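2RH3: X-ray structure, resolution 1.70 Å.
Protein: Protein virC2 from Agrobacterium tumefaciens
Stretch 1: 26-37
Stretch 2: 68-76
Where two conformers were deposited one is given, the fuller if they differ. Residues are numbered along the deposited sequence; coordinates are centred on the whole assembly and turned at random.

Stretch 1, residues 26-37: SPSKSLQMILRR
Stretch 2, residues 68-76: SIIVQTSRM

A helix packs here against a strand; the direct contact is van der Waals packing, with no hydrogen bond crossing between the stretches, and the shared buried surface is a modest 377 Å². The helix runs from Pro27 through Arg37 and continues beyond the stretch, with phi/psi near -60/-45. Ser26 precedes it at the N-cap, chi1 p, its OG accepting from Lys29 N at 3.0 Å, while its carbonyl O receives both Ser30 N at 2.9 Å and Ser30 OG at 2.8 Å. Residues 71-76 form the strand. The two axes approach to 8.9 Å and run in the same general sense, 39° apart (signed crossing angle -39°). The fit is tightest near the start of both elements, where the CA atoms of Ser28 and Val71 lie 5.8 Å apart, and looser at the far end, where those of Arg36 and Arg75 are separated by 8.6 Å.

Stretch 2 opens with Ser68 (-72/122, chi1 t), which stays clear of the helix. Ile69, extended at -129/121 with chi1 m and chi2 t, points toward it and sets CD1 3.8 Å from Pro27 CB. Proline suits the first helical turn, where its missing amide hydrogen costs no helix bond, and its ring offers a compact apolar surface to the isoleucine. Ile70 (-115/125, both chi angles t) points away, as the alternation of an extended chain requires.

Val71 is the centre of the contact. At -96/134 with chi1 t, it points toward the helix and has 86 Å² covered, more than any other residue of the pair. Its branched side chain is met by three helical residues: CG2 lies 3.8 Å from Leu31 CD2, and CG1 lies 3.7 Å from Ser28 OG and 3.5 Å from Gln32 NE2. The small Ser28, chi1 t, accompanies the close backbone approach; Leu31, chi1 t and chi2 p, supplies buried apolar bulk. Gln32 leaves its backbone sideways, yet with chi1 m, chi2 t and chi3 near 0° its amide end reaches back over the valine.

Gln72 (-116/135; chi1 m, chi2 m, chi3 near -17°) has its CA-to-CB bond pointing away from the helix, and the same Gln32 NE2 comes to 3.7 Å from Gln72 O, a proximity rather than a hydrogen bond. Thr73, more fully extended at -154/169 with chi1 near -160°, turns toward the helix again and places CG2 3.7 Å from Leu35 CD2. Leu35, one turn beyond Leu31, repeats its t, p rotamer, so the two leucines present the helix's apolar side to successive inward residues of the strand.

Ser74 (-133/162, chi1 p) makes no contact with the helical stretch. Arg75, at -161/146 with chi1 to chi3 all t and chi4 near -88°, points toward the helix; its NE lies 4.5 Å from Arg36 O, an oblique and distant approach, while NH1 is hydrogen-bonded elsewhere in the structure. Met76 (-83/131; m, m, t) ends the stretch out of reach. The rule is alternation: Ile69, Val71, Thr73 and Arg75 face the helix.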

# COMPACT_ATOMS: atom_id res chain seq x y z
N SER A 26 13.86 10.84 -0.70
CA SER A 26 14.18 9.64 0.09
C SER A 26 13.21 8.48 -0.21
O SER A 26 12.11 8.72 -0.72
CB SER A 26 14.13 9.95 1.59
OG SER A 26 12.80 10.18 2.03
N PRO A 27 13.62 7.23 0.06
CA PRO A 27 12.66 6.13 -0.08
C PRO A 27 11.37 6.36 0.71
O PRO A 27 10.29 6.07 0.20
CB PRO A 27 13.43 4.91 0.46
CG PRO A 27 14.83 5.22 0.14
CD PRO A 27 14.97 6.72 0.39
N SER A 28 11.49 6.92 1.92
CA SER A 28 10.34 7.19 2.79
C SER A 28 9.38 8.21 2.17
O SER A 28 8.18 7.96 2.07
CB SER A 28 10.79 7.69 4.16
OG SER A 28 9.66 7.91 4.99
N LYS A 29 9.92 9.35 1.76
CA LYS A 29 9.14 10.40 1.09
C LYS A 29 8.49 9.87 -0.18
O LYS A 29 7.30 10.11 -0.45
CB LYS A 29 10.01 11.61 0.76
CG LYS A 29 9.37 12.58 -0.23
CD LYS A 29 9.76 14.01 0.02
CE LYS A 29 8.73 14.94 -0.60
NZ LYS A 29 9.17 16.36 -0.60
N SER A 30 9.28 9.15 -0.97
CA SER A 30 8.80 8.62 -2.25
C SER A 30 7.61 7.68 -2.03
O SER A 30 6.60 7.77 -2.73
CB SER A 30 9.93 7.92 -2.99
OG SER A 30 10.98 8.85 -3.31
N LEU A 31 7.74 6.76 -1.06
CA LEU A 31 6.66 5.80 -0.81
C LEU A 31 5.41 6.49 -0.27
O LEU A 31 4.29 6.11 -0.62
CB LEU A 31 7.11 4.65 0.09
CG LEU A 31 6.24 3.38 -0.03
CD1 LEU A 31 6.25 2.83 -1.46
CD2 LEU A 31 6.67 2.32 0.97
N GLN A 32 5.62 7.51 0.55
CA GLN A 32 4.50 8.27 1.13
C GLN A 32 3.72 9.01 0.04
O GLN A 32 2.48 9.05 0.10
CB GLN A 32 5.02 9.24 2.20
CG GLN A 32 5.20 8.59 3.56
CD GLN A 32 6.14 9.37 4.47
OE1 GLN A 32 6.68 10.42 4.11
NE2 GLN A 32 6.35 8.84 5.67
N MET A 33 4.44 9.57 -0.93
CA MET A 33 3.83 10.24 -2.10
C MET A 33 2.94 9.26 -2.86
O MET A 33 1.78 9.58 -3.19
CB MET A 33 4.90 10.82 -3.03
CG MET A 33 5.61 12.04 -2.43
SD MET A 33 7.05 12.50 -3.39
CE MET A 33 6.26 13.08 -4.89
N ILE A 34 3.48 8.08 -3.14
CA ILE A 34 2.73 7.05 -3.85
C ILE A 34 1.53 6.58 -3.04
O ILE A 34 0.43 6.48 -3.58
CB ILE A 34 3.60 5.85 -4.25
CG1 ILE A 34 4.69 6.30 -5.24
CG2 ILE A 34 2.72 4.78 -4.91
CD1 ILE A 34 5.76 5.23 -5.53
N LEU A 35 1.75 6.31 -1.75
CA LEU A 35 0.68 5.79 -0.88
C LEU A 35 -0.52 6.73 -0.81
O LEU A 35 -1.67 6.27 -0.73
CB LEU A 35 1.23 5.48 0.52
CG LEU A 35 0.35 4.64 1.46
CD1 LEU A 35 -0.14 3.38 0.77
CD2 LEU A 35 1.11 4.30 2.74
N ARG A 36 -0.27 8.03 -0.83
CA ARG A 36 -1.34 9.03 -0.78
C ARG A 36 -2.32 8.81 -1.94
O ARG A 36 -3.55 8.79 -1.75
CB ARG A 36 -0.74 10.44 -0.82
CG ARG A 36 -1.76 11.57 -0.72
CD ARG A 36 -1.10 12.94 -0.64
NE ARG A 36 -0.45 13.16 0.64
CZ ARG A 36 0.85 13.38 0.80
NH1 ARG A 36 1.65 13.43 -0.26
NH2 ARG A 36 1.35 13.57 2.01
N ARG A 37 -1.76 8.64 -3.14
CA ARG A 37 -2.54 8.41 -4.33
C ARG A 37 -3.15 7.01 -4.31
O ARG A 37 -4.34 6.84 -4.60
CB ARG A 37 -1.67 8.58 -5.59
CG ARG A 37 -2.38 8.26 -6.89
CD ARG A 37 -3.48 9.25 -7.20
NE ARG A 37 -4.12 8.95 -8.48
CZ ARG A 37 -4.78 9.83 -9.22
NH1 ARG A 37 -4.92 11.09 -8.83
NH2 ARG A 37 -5.32 9.45 -10.38
N SER A 68 16.81 -2.35 5.29
CA SER A 68 15.41 -2.48 5.70
C SER A 68 14.79 -1.12 5.96
O SER A 68 15.28 -0.34 6.78
CB SER A 68 15.30 -3.36 6.95
OG SER A 68 13.95 -3.45 7.37
N ILE A 69 13.70 -0.83 5.25
CA ILE A 69 12.94 0.38 5.46
C ILE A 69 11.46 0.02 5.61
O ILE A 69 10.88 -0.64 4.74
CB ILE A 69 13.13 1.39 4.27
CG1 ILE A 69 14.59 1.87 4.21
CG2 ILE A 69 12.17 2.59 4.38
CD1 ILE A 69 15.01 2.40 2.85
N ILE A 70 10.87 0.38 6.75
CA ILE A 70 9.43 0.34 6.90
C ILE A 70 8.94 1.77 7.09
O ILE A 70 9.41 2.51 7.96
CB ILE A 70 8.93 -0.62 8.02
CG1 ILE A 70 7.41 -0.79 7.95
CG2 ILE A 70 9.41 -0.16 9.41
CD1 ILE A 70 6.87 -2.01 8.67
N VAL A 71 8.01 2.17 6.23
CA VAL A 71 7.47 3.52 6.24
C VAL A 71 6.16 3.52 7.03
O VAL A 71 5.32 2.64 6.84
CB VAL A 71 7.24 4.01 4.79
CG1 VAL A 71 6.91 5.49 4.76
CG2 VAL A 71 8.49 3.73 3.95
N GLN A 72 6.00 4.50 7.93
CA GLN A 72 4.84 4.59 8.82
C GLN A 72 4.03 5.85 8.53
O GLN A 72 4.59 6.93 8.37
CB GLN A 72 5.25 4.60 10.29
CG GLN A 72 6.16 3.46 10.72
CD GLN A 72 5.40 2.20 11.09
OE1 GLN A 72 4.18 2.23 11.33
NE2 GLN A 72 6.12 1.09 11.15
N THR A 73 2.71 5.70 8.46
CA THR A 73 1.84 6.83 8.16
C THR A 73 0.44 6.61 8.74
O THR A 73 0.13 5.51 9.21
CB THR A 73 1.76 7.08 6.62
OG1 THR A 73 1.31 8.42 6.36
CG2 THR A 73 0.83 6.09 5.92
N SER A 74 -0.37 7.66 8.73
CA SER A 74 -1.80 7.54 9.05
C SER A 74 -2.67 8.28 8.02
O SER A 74 -2.17 9.12 7.26
CB SER A 74 -2.10 7.99 10.49
OG SER A 74 -2.00 9.39 10.66
N ARG A 75 -3.96 7.94 7.99
CA ARG A 75 -4.91 8.55 7.07
C ARG A 75 -6.33 8.33 7.58
O ARG A 75 -6.62 7.29 8.18
CB ARG A 75 -4.76 7.98 5.65
CG ARG A 75 -5.43 8.80 4.55
CD ARG A 75 -5.17 8.20 3.18
NE ARG A 75 -5.86 8.90 2.10
CZ ARG A 75 -7.10 8.62 1.69
NH1 ARG A 75 -7.64 9.31 0.70
NH2 ARG A 75 -7.80 7.65 2.28
N MET A 76 -7.21 9.30 7.33
CA MET A 76 -8.61 9.21 7.71
C MET A 76 -9.40 8.45 6.66
O MET A 76 -9.30 8.73 5.46
CB MET A 76 -9.23 10.61 7.88
CG MET A 76 -8.48 11.54 8.82
SD MET A 76 -8.50 10.97 10.53
CE MET A 76 -7.76 12.38 11.36